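PDB 1JL5: outer membrane protein YopM from Yersinia pestis, which acts as a leucine-rich repeat effector and virulence factor, probably altering host cell physiology to promote bacterial survival in host tissues. Local coordinates for residues 198-203 against 215-220; 166-171 against 187-192. All blocks are in the same frame, centred on the assembly; numbering follows the deposited sequence.

Contact 1. Residues 198-203 against 215-220; sequences TAIYAD and LSLESI
I200 and L217 meet on the buried side of strand 199-201 and the loop leading into strand 219-221: CG1 of I200 stands anti to its carbonyl carbon (chi1 -62°), whereas CG of L217 lies anti to its backbone N (chi1 -159°). The two side chains cross at about a right angle, and CD1 of L217 comes to 3.4 Å from CG1 of I200, a tight carbon pair, with CD1 of I200 also beside it. Further along the same face, CG1 of I220 approaches CB of I200 at 4.1 Å. The backbones are joined through two carbonyls. T198 O accepts two bonds: S219 N at 2.7 Å arrives nearly in line with the C=O, while E218 N, at a doubtfully short 2.5 Å, comes in from the side and is tilted from the carbonyl plane. Next, I200 N donates to S219 O at 2.8 Å, and the CA atoms of A199 and I220 add C-H...O contacts to the carbonyls of S219 and I200. A199 and S219 point to the other face of the sheet, where their CB atoms are 4.3 Å apart. At the edge of the contact, E218 runs alongside T198, its CG resting 3.6 Å from the threonine CB, while the T198 hydroxyl bonds back to E176 O in the preceding turn. With I200 also bonded to V221, and A199 and Y201 to I178, strand 199-201 links the strand before it to the one after, the parallel stacking of successive turns that defines a leucine-rich repeat solenoid.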
ATOM      1  N   THR A 198       5.975 -14.588 -33.304  1.00 26.25           N
ATOM      2  CA  THR A 198       5.876 -13.149 -33.178  1.00 28.02           C
ATOM      3  C   THR A 198       5.900 -12.702 -31.727  1.00 27.25           C
ATOM      4  O   THR A 198       6.230 -11.560 -31.428  1.00 27.82           O
ATOM      5  CB  THR A 198       4.590 -12.646 -33.814  1.00 28.84           C
ATOM      6  OG1 THR A 198       3.477 -13.170 -33.091  1.00 30.17           O
ATOM      7  CG2 THR A 198       4.503 -13.107 -35.261  1.00 29.72           C
ATOM      8  N   ALA A 199       5.550 -13.601 -30.821  1.00 26.51           N
ATOM      9  CA  ALA A 199       5.537 -13.237 -29.415  1.00 26.91           C
ATOM     10  C   ALA A 199       6.122 -14.312 -28.533  1.00 26.47           C
ATOM     11  O   ALA A 199       5.756 -15.483 -28.617  1.00 26.57           O
ATOM     12  CB  ALA A 199       4.116 -12.917 -28.970  1.00 26.88           C
ATOM     13  N   ILE A 200       7.048 -13.897 -27.684  1.00 26.44           N
ATOM     14  CA  ILE A 200       7.682 -14.806 -26.756  1.00 25.61           C
ATOM     15  C   ILE A 200       7.553 -14.233 -25.363  1.00 26.12           C
ATOM     16  O   ILE A 200       7.948 -13.096 -25.107  1.00 26.04           O
ATOM     17  CB  ILE A 200       9.188 -14.968 -27.015  1.00 27.03           C
ATOM     18  CG1 ILE A 200       9.433 -15.554 -28.402  1.00 27.49           C
ATOM     19  CG2 ILE A 200       9.801 -15.855 -25.932  1.00 24.52           C
ATOM     20  CD1 ILE A 200      10.898 -15.564 -28.777  1.00 29.28           C
ATOM     21  N   TYR A 201       6.976 -15.019 -24.473  1.00 26.61           N
ATOM     22  CA  TYR A 201       6.859 -14.625 -23.087  1.00 25.79           C
ATOM     23  C   TYR A 201       7.673 -15.697 -22.408  1.00 25.52           C
ATOM     24  O   TYR A 201       7.331 -16.878 -22.460  1.00 24.77           O
ATOM     25  CB  TYR A 201       5.407 -14.655 -22.618  1.00 28.14           C
ATOM     26  CG  TYR A 201       4.566 -13.595 -23.272  1.00 30.03           C
ATOM     27  CD1 TYR A 201       4.125 -13.741 -24.584  1.00 32.93           C
ATOM     28  CD2 TYR A 201       4.239 -12.424 -22.593  1.00 33.28           C
ATOM     29  CE1 TYR A 201       3.380 -12.747 -25.205  1.00 34.03           C
ATOM     30  CE2 TYR A 201       3.494 -11.423 -23.207  1.00 34.51           C
ATOM     31  CZ  TYR A 201       3.070 -11.594 -24.513  1.00 33.97           C
ATOM     32  OH  TYR A 201       2.333 -10.614 -25.130  1.00 37.02           O
ATOM     33  N   ALA A 202       8.786 -15.286 -21.821  1.00 24.46           N
ATOM     34  CA  ALA A 202       9.668 -16.213 -21.145  1.00 23.40           C
ATOM     35  C   ALA A 202      10.150 -15.520 -19.887  1.00 22.41           C
ATOM     36  O   ALA A 202      11.186 -15.854 -19.329  1.00 22.16           O
ATOM     37  CB  ALA A 202      10.839 -16.568 -22.045  1.00 23.87           C
ATOM     38  N   ASP A 203       9.386 -14.531 -19.454  1.00 22.06           N
ATOM     39  CA  ASP A 203       9.717 -13.800 -18.248  1.00 23.12           C
ATOM     40  C   ASP A 203       9.631 -14.765 -17.081  1.00 23.21           C
ATOM     41  O   ASP A 203       9.061 -15.852 -17.198  1.00 23.83           O
ATOM     42  CB  ASP A 203       8.712 -12.683 -18.022  1.00 22.01           C
ATOM     43  CG  ASP A 203       7.290 -13.199 -17.990  1.00 24.91           C
ATOM     44  OD1 ASP A 203       6.820 -13.692 -19.037  1.00 25.23           O
ATOM     45  OD2 ASP A 203       6.653 -13.130 -16.922  1.00 25.30           O
ATOM     46  N   LEU A 215      13.288 -13.425 -36.859  1.00 30.50           N
ATOM     47  CA  LEU A 215      13.007 -12.207 -37.591  1.00 30.59           C
ATOM     48  C   LEU A 215      11.550 -11.802 -37.416  1.00 28.35           C
ATOM     49  O   LEU A 215      11.206 -10.625 -37.445  1.00 29.13           O
ATOM     50  CB  LEU A 215      13.289 -12.438 -39.074  1.00 33.49           C
ATOM     51  CG  LEU A 215      12.985 -11.278 -40.016  1.00 36.93           C
ATOM     52  CD1 LEU A 215      14.004 -10.179 -39.782  1.00 38.07           C
ATOM     53  CD2 LEU A 215      13.041 -11.761 -41.462  1.00 38.12           C
ATOM     54  N   SER A 216      10.691 -12.793 -37.244  1.00 26.78           N
ATOM     55  CA  SER A 216       9.267 -12.540 -37.100  1.00 25.99           C
ATOM     56  C   SER A 216       8.861 -11.988 -35.743  1.00 24.79           C
ATOM     57  O   SER A 216       7.771 -11.440 -35.602  1.00 25.77           O
ATOM     58  CB  SER A 216       8.497 -13.832 -37.348  1.00 25.48           C
ATOM     59  OG  SER A 216       8.957 -14.842 -36.472  1.00 28.20           O
ATOM     60  N   LEU A 217       9.731 -12.120 -34.749  1.00 24.26           N
ATOM     61  CA  LEU A 217       9.393 -11.668 -33.404  1.00 22.71           C
ATOM     62  C   LEU A 217       8.904 -10.231 -33.345  1.00 22.49           C
ATOM     63  O   LEU A 217       9.555  -9.312 -33.823  1.00 22.26           O
ATOM     64  CB  LEU A 217      10.589 -11.836 -32.463  1.00 23.18           C
ATOM     65  CG  LEU A 217      10.204 -11.882 -30.980  1.00 23.16           C
ATOM     66  CD1 LEU A 217       9.326 -13.113 -30.738  1.00 21.60           C
ATOM     67  CD2 LEU A 217      11.447 -11.942 -30.112  1.00 23.19           C
ATOM     68  N   GLU A 218       7.737 -10.042 -32.753  1.00 23.02           N
ATOM     69  CA  GLU A 218       7.180  -8.711 -32.620  1.00 26.38           C
ATOM     70  C   GLU A 218       7.240  -8.330 -31.160  1.00 25.02           C
ATOM     71  O   GLU A 218       7.262  -7.155 -30.800  1.00 26.83           O
ATOM     72  CB  GLU A 218       5.730  -8.696 -33.082  1.00 27.95           C
ATOM     73  CG  GLU A 218       5.539  -9.280 -34.463  1.00 32.97           C
ATOM     74  CD  GLU A 218       4.148  -9.049 -34.984  1.00 35.12           C
ATOM     75  OE1 GLU A 218       3.198  -9.118 -34.177  1.00 36.37           O
ATOM     76  OE2 GLU A 218       4.001  -8.807 -36.199  1.00 41.60           O
ATOM     77  N   SER A 219       7.285  -9.343 -30.315  1.00 24.48           N
ATOM     78  CA  SER A 219       7.301  -9.090 -28.899  1.00 24.87           C
ATOM     79  C   SER A 219       8.027 -10.154 -28.114  1.00 23.18           C
ATOM     80  O   SER A 219       7.899 -11.351 -28.378  1.00 23.63           O
ATOM     81  CB  SER A 219       5.862  -8.981 -28.397  1.00 23.87           C
ATOM     82  OG  SER A 219       5.836  -8.666 -27.024  1.00 36.61           O
ATOM     83  N   ILE A 220       8.818  -9.703 -27.155  1.00 22.24           N
ATOM     84  CA  ILE A 220       9.516 -10.616 -26.288  1.00 20.55           C
ATOM     85  C   ILE A 220       9.441 -10.046 -24.889  1.00 21.79           C
ATOM     86  O   ILE A 220       9.835  -8.902 -24.627  1.00 21.67           O
ATOM     87  CB  ILE A 220      10.991 -10.846 -26.693  1.00 23.15           C
ATOM     88  CG1 ILE A 220      11.595 -11.913 -25.768  1.00 22.19           C
ATOM     89  CG2 ILE A 220      11.781  -9.549 -26.631  1.00 20.29           C
ATOM     90  CD1 ILE A 220      12.869 -12.515 -26.268  1.00 27.08           C
TER

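Contact 2. Residues 166-171 against 187-192; sequences KKLPDL and ELPELQ
Apolar contact between L168, L171 and the ring of P189 forms the centre of this interface. The ring touches both leucines: CD of P189 lies 3.5 Å from CB of L168, and CG of L171, set anti to its carbonyl carbon (chi1 -53°), is equally close to CG of P189, the leucine side chain crossing the ring at about a right angle. CD1 of L171 is 3.3 Å from CD2 of L191, tighter than ordinary van der Waals contact. L168 and L188 run alongside each other in the same sense and meet through CD1 of L168 and CD2 of L188. These segments carry the Leu-Pro-acidic-Leu sequence that recurs in YopM, LPDL in LRR 5 and LPEL in LRR 6, so equivalent loops of successive turns stack with their leucines in the solenoid core; L168 and L171 both reach I178 of the strand 177-179.

Polar linkage across the interface is carried by water. One molecule accepts from L168 N and donates to E187 O, and another donates to K166 O and accepts from E187 N. At the other end, a third accepts from L171 N and donates to E190 O. The remaining one uses a side chain, donating to D170 OD1 at 2.6 Å and accepting from E190 N at 2.8 Å. That carboxylate oxygen also lies 3.7 Å from CB of P189, on the exposed margin of the loops.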
ATOM      1  N   LYS A 166      11.473 -26.886 -16.799  1.00 33.09           N
ATOM      2  CA  LYS A 166      12.894 -26.615 -16.632  1.00 37.03           C
ATOM      3  C   LYS A 166      13.423 -26.367 -18.034  1.00 37.44           C
ATOM      4  O   LYS A 166      14.427 -25.682 -18.228  1.00 38.21           O
ATOM      5  CB  LYS A 166      13.606 -27.821 -16.021  1.00 39.84           C
ATOM      6  CG  LYS A 166      13.128 -28.187 -14.621  1.00 45.99           C
ATOM      7  CD  LYS A 166      13.717 -27.276 -13.550  1.00 49.96           C
ATOM      8  CE  LYS A 166      15.220 -27.496 -13.391  1.00 53.09           C
ATOM      9  NZ  LYS A 166      15.797 -26.693 -12.270  1.00 55.09           N
ATOM     10  N   LYS A 167      12.728 -26.931 -19.013  1.00 37.66           N
ATOM     11  CA  LYS A 167      13.112 -26.781 -20.403  1.00 38.40           C
ATOM     12  C   LYS A 167      11.890 -26.845 -21.296  1.00 36.24           C
ATOM     13  O   LYS A 167      10.867 -27.414 -20.926  1.00 35.98           O
ATOM     14  CB  LYS A 167      14.084 -27.898 -20.811  1.00 42.00           C
ATOM     15  CG  LYS A 167      15.361 -27.924 -19.992  1.00 47.93           C
ATOM     16  CD  LYS A 167      16.347 -28.975 -20.486  1.00 52.43           C
ATOM     17  CE  LYS A 167      17.669 -28.857 -19.735  1.00 54.76           C
ATOM     18  NZ  LYS A 167      18.720 -29.774 -20.256  1.00 57.48           N
ATOM     19  N   LEU A 168      11.994 -26.220 -22.459  1.00 33.27           N
ATOM     20  CA  LEU A 168      10.917 -26.241 -23.429  1.00 32.83           C
ATOM     21  C   LEU A 168      11.403 -27.107 -24.566  1.00 32.66           C
ATOM     22  O   LEU A 168      12.552 -27.000 -24.983  1.00 33.50           O
ATOM     23  CB  LEU A 168      10.626 -24.847 -23.976  1.00 31.45           C
ATOM     24  CG  LEU A 168       9.927 -23.853 -23.062  1.00 32.79           C
ATOM     25  CD1 LEU A 168       9.671 -22.572 -23.841  1.00 30.68           C
ATOM     26  CD2 LEU A 168       8.613 -24.451 -22.556  1.00 33.00           C
ATOM     27  N   PRO A 169      10.549 -28.003 -25.066  1.00 33.37           N
ATOM     28  CA  PRO A 169      11.000 -28.843 -26.176  1.00 33.53           C
ATOM     29  C   PRO A 169      11.232 -27.892 -27.347  1.00 33.98           C
ATOM     30  O   PRO A 169      10.780 -26.744 -27.310  1.00 33.84           O
ATOM     31  CB  PRO A 169       9.807 -29.762 -26.416  1.00 32.33           C
ATOM     32  CG  PRO A 169       9.167 -29.847 -25.060  1.00 34.03           C
ATOM     33  CD  PRO A 169       9.222 -28.420 -24.590  1.00 32.52           C
ATOM     34  N   ASP A 170      11.937 -28.338 -28.378  1.00 34.66           N
ATOM     35  CA  ASP A 170      12.149 -27.459 -29.512  1.00 34.51           C
ATOM     36  C   ASP A 170      10.779 -27.064 -30.024  1.00 33.51           C
ATOM     37  O   ASP A 170       9.831 -27.844 -29.962  1.00 32.16           O
ATOM     38  CB  ASP A 170      12.969 -28.152 -30.596  1.00 37.46           C
ATOM     39  CG  ASP A 170      14.395 -28.387 -30.164  1.00 39.69           C
ATOM     40  OD1 ASP A 170      14.901 -27.584 -29.351  1.00 41.93           O
ATOM     41  OD2 ASP A 170      15.009 -29.362 -30.636  1.00 43.89           O
ATOM     42  N   LEU A 171      10.670 -25.842 -30.520  1.00 31.88           N
ATOM     43  CA  LEU A 171       9.393 -25.341 -30.980  1.00 31.25           C
ATOM     44  C   LEU A 171       9.063 -25.662 -32.425  1.00 32.22           C
ATOM     45  O   LEU A 171       9.950 -25.784 -33.270  1.00 32.51           O
ATOM     46  CB  LEU A 171       9.339 -23.837 -30.744  1.00 30.40           C
ATOM     47  CG  LEU A 171       9.664 -23.507 -29.283  1.00 30.61           C
ATOM     48  CD1 LEU A 171       9.796 -22.005 -29.110  1.00 31.41           C
ATOM     49  CD2 LEU A 171       8.575 -24.084 -28.377  1.00 28.96           C
ATOM     50  N   GLU A 187      17.054 -22.080 -20.185  1.00 32.38           N
ATOM     51  CA  GLU A 187      17.315 -21.798 -21.584  1.00 34.22           C
ATOM     52  C   GLU A 187      16.015 -21.928 -22.342  1.00 32.81           C
ATOM     53  O   GLU A 187      15.093 -22.606 -21.901  1.00 33.65           O
ATOM     54  CB  GLU A 187      18.306 -22.795 -22.181  1.00 36.77           C
ATOM     55  CG  GLU A 187      19.704 -22.752 -21.609  1.00 44.00           C
ATOM     56  CD  GLU A 187      20.593 -23.817 -22.228  1.00 48.17           C
ATOM     57  OE1 GLU A 187      20.740 -23.824 -23.471  1.00 49.02           O
ATOM     58  OE2 GLU A 187      21.141 -24.647 -21.472  1.00 50.70           O
ATOM     59  N   LEU A 188      15.945 -21.259 -23.480  1.00 30.16           N
ATOM     60  CA  LEU A 188      14.785 -21.345 -24.334  1.00 29.24           C
ATOM     61  C   LEU A 188      15.295 -22.137 -25.519  1.00 29.46           C
ATOM     62  O   LEU A 188      16.487 -22.115 -25.814  1.00 29.53           O
ATOM     63  CB  LEU A 188      14.339 -19.962 -24.800  1.00 28.17           C
ATOM     64  CG  LEU A 188      13.617 -19.074 -23.786  1.00 27.56           C
ATOM     65  CD1 LEU A 188      13.273 -17.743 -24.436  1.00 25.68           C
ATOM     66  CD2 LEU A 188      12.353 -19.771 -23.300  1.00 27.73           C
ATOM     67  N   PRO A 189      14.417 -22.881 -26.192  1.00 29.48           N
ATOM     68  CA  PRO A 189      14.926 -23.629 -27.338  1.00 30.30           C
ATOM     69  C   PRO A 189      15.295 -22.612 -28.408  1.00 31.06           C
ATOM     70  O   PRO A 189      14.995 -21.426 -28.270  1.00 30.35           O
ATOM     71  CB  PRO A 189      13.738 -24.497 -27.734  1.00 28.58           C
ATOM     72  CG  PRO A 189      12.565 -23.651 -27.337  1.00 30.35           C
ATOM     73  CD  PRO A 189      12.981 -23.130 -25.986  1.00 28.48           C
ATOM     74  N   GLU A 190      15.958 -23.066 -29.462  1.00 32.63           N
ATOM     75  CA  GLU A 190      16.335 -22.171 -30.542  1.00 33.11           C
ATOM     76  C   GLU A 190      15.057 -21.522 -31.039  1.00 32.16           C
ATOM     77  O   GLU A 190      14.024 -22.177 -31.153  1.00 30.64           O
ATOM     78  CB  GLU A 190      17.006 -22.956 -31.665  1.00 36.65           C
ATOM     79  CG  GLU A 190      17.379 -22.114 -32.863  1.00 42.82           C
ATOM     80  CD  GLU A 190      18.152 -22.904 -33.893  1.00 46.15           C
ATOM     81  OE1 GLU A 190      17.645 -23.956 -34.337  1.00 48.54           O
ATOM     82  OE2 GLU A 190      19.265 -22.468 -34.255  1.00 49.27           O
ATOM     83  N   LEU A 191      15.126 -20.233 -31.338  1.00 31.44           N
ATOM     84  CA  LEU A 191      13.946 -19.513 -31.783  1.00 32.23           C
ATOM     85  C   LEU A 191      14.119 -18.849 -33.135  1.00 32.53           C
ATOM     86  O   LEU A 191      13.156 -18.684 -33.877  1.00 31.87           O
ATOM     87  CB  LEU A 191      13.599 -18.433 -30.757  1.00 31.96           C
ATOM     88  CG  LEU A 191      13.496 -18.888 -29.302  1.00 32.14           C
ATOM     89  CD1 LEU A 191      13.471 -17.669 -28.384  1.00 31.51           C
ATOM     90  CD2 LEU A 191      12.252 -19.741 -29.124  1.00 31.20           C
ATOM     91  N   GLN A 192      15.351 -18.460 -33.440  1.00 34.54           N
ATOM     92  CA  GLN A 192      15.655 -17.758 -34.679  1.00 37.35           C
ATOM     93  C   GLN A 192      15.109 -18.408 -35.940  1.00 36.91           C
ATOM     94  O   GLN A 192      14.883 -17.726 -36.933  1.00 37.41           O
ATOM     95  CB  GLN A 192      17.167 -17.559 -34.809  1.00 37.58           C
ATOM     96  CG  GLN A 192      17.953 -18.821 -35.107  1.00 41.15           C
ATOM     97  CD  GLN A 192      19.442 -18.621 -34.911  1.00 43.14           C
ATOM     98  OE1 GLN A 192      20.010 -17.626 -35.365  1.00 44.25           O
ATOM     99  NE2 GLN A 192      20.084 -19.567 -34.233  1.00 44.82           N
TER
HETATM  100  O   HOH W   1      16.187 -24.796 -19.889  1.00 43.02           O
HETATM  101  O   HOH W   2      14.103 -24.754 -23.009  1.00 33.62           O
HETATM  102  O   HOH W   3      16.739 -25.722 -29.524  1.00 32.25           O
HETATM  103  O   HOH W   4      13.055 -24.603 -31.109  1.00 29.81           O

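Both contacts join neighbouring repeats of one solenoid, contact 1 between LRR 7 and the start of LRR 8, contact 2 between LRR 5 and LRR 6. Their chemistry follows their place in the turn. In contact 1, only partly buried, backbone atoms of adjacent strands and the residues leading into them bond directly; its isoleucines and L217 form a buried apolar face, while E218 lies at the surface. Contact 2, the more buried, joins irregular loops whose backbones are bridged by water and whose leucines pack around a proline. The contacts meet in the shared core: CD1 of I200 touches CD1 of L191 at 3.3 Å, and CB of A202 lies against CD1 of L188. Loop 187-192 thus packs on residues 198-203 as well as on 166-171.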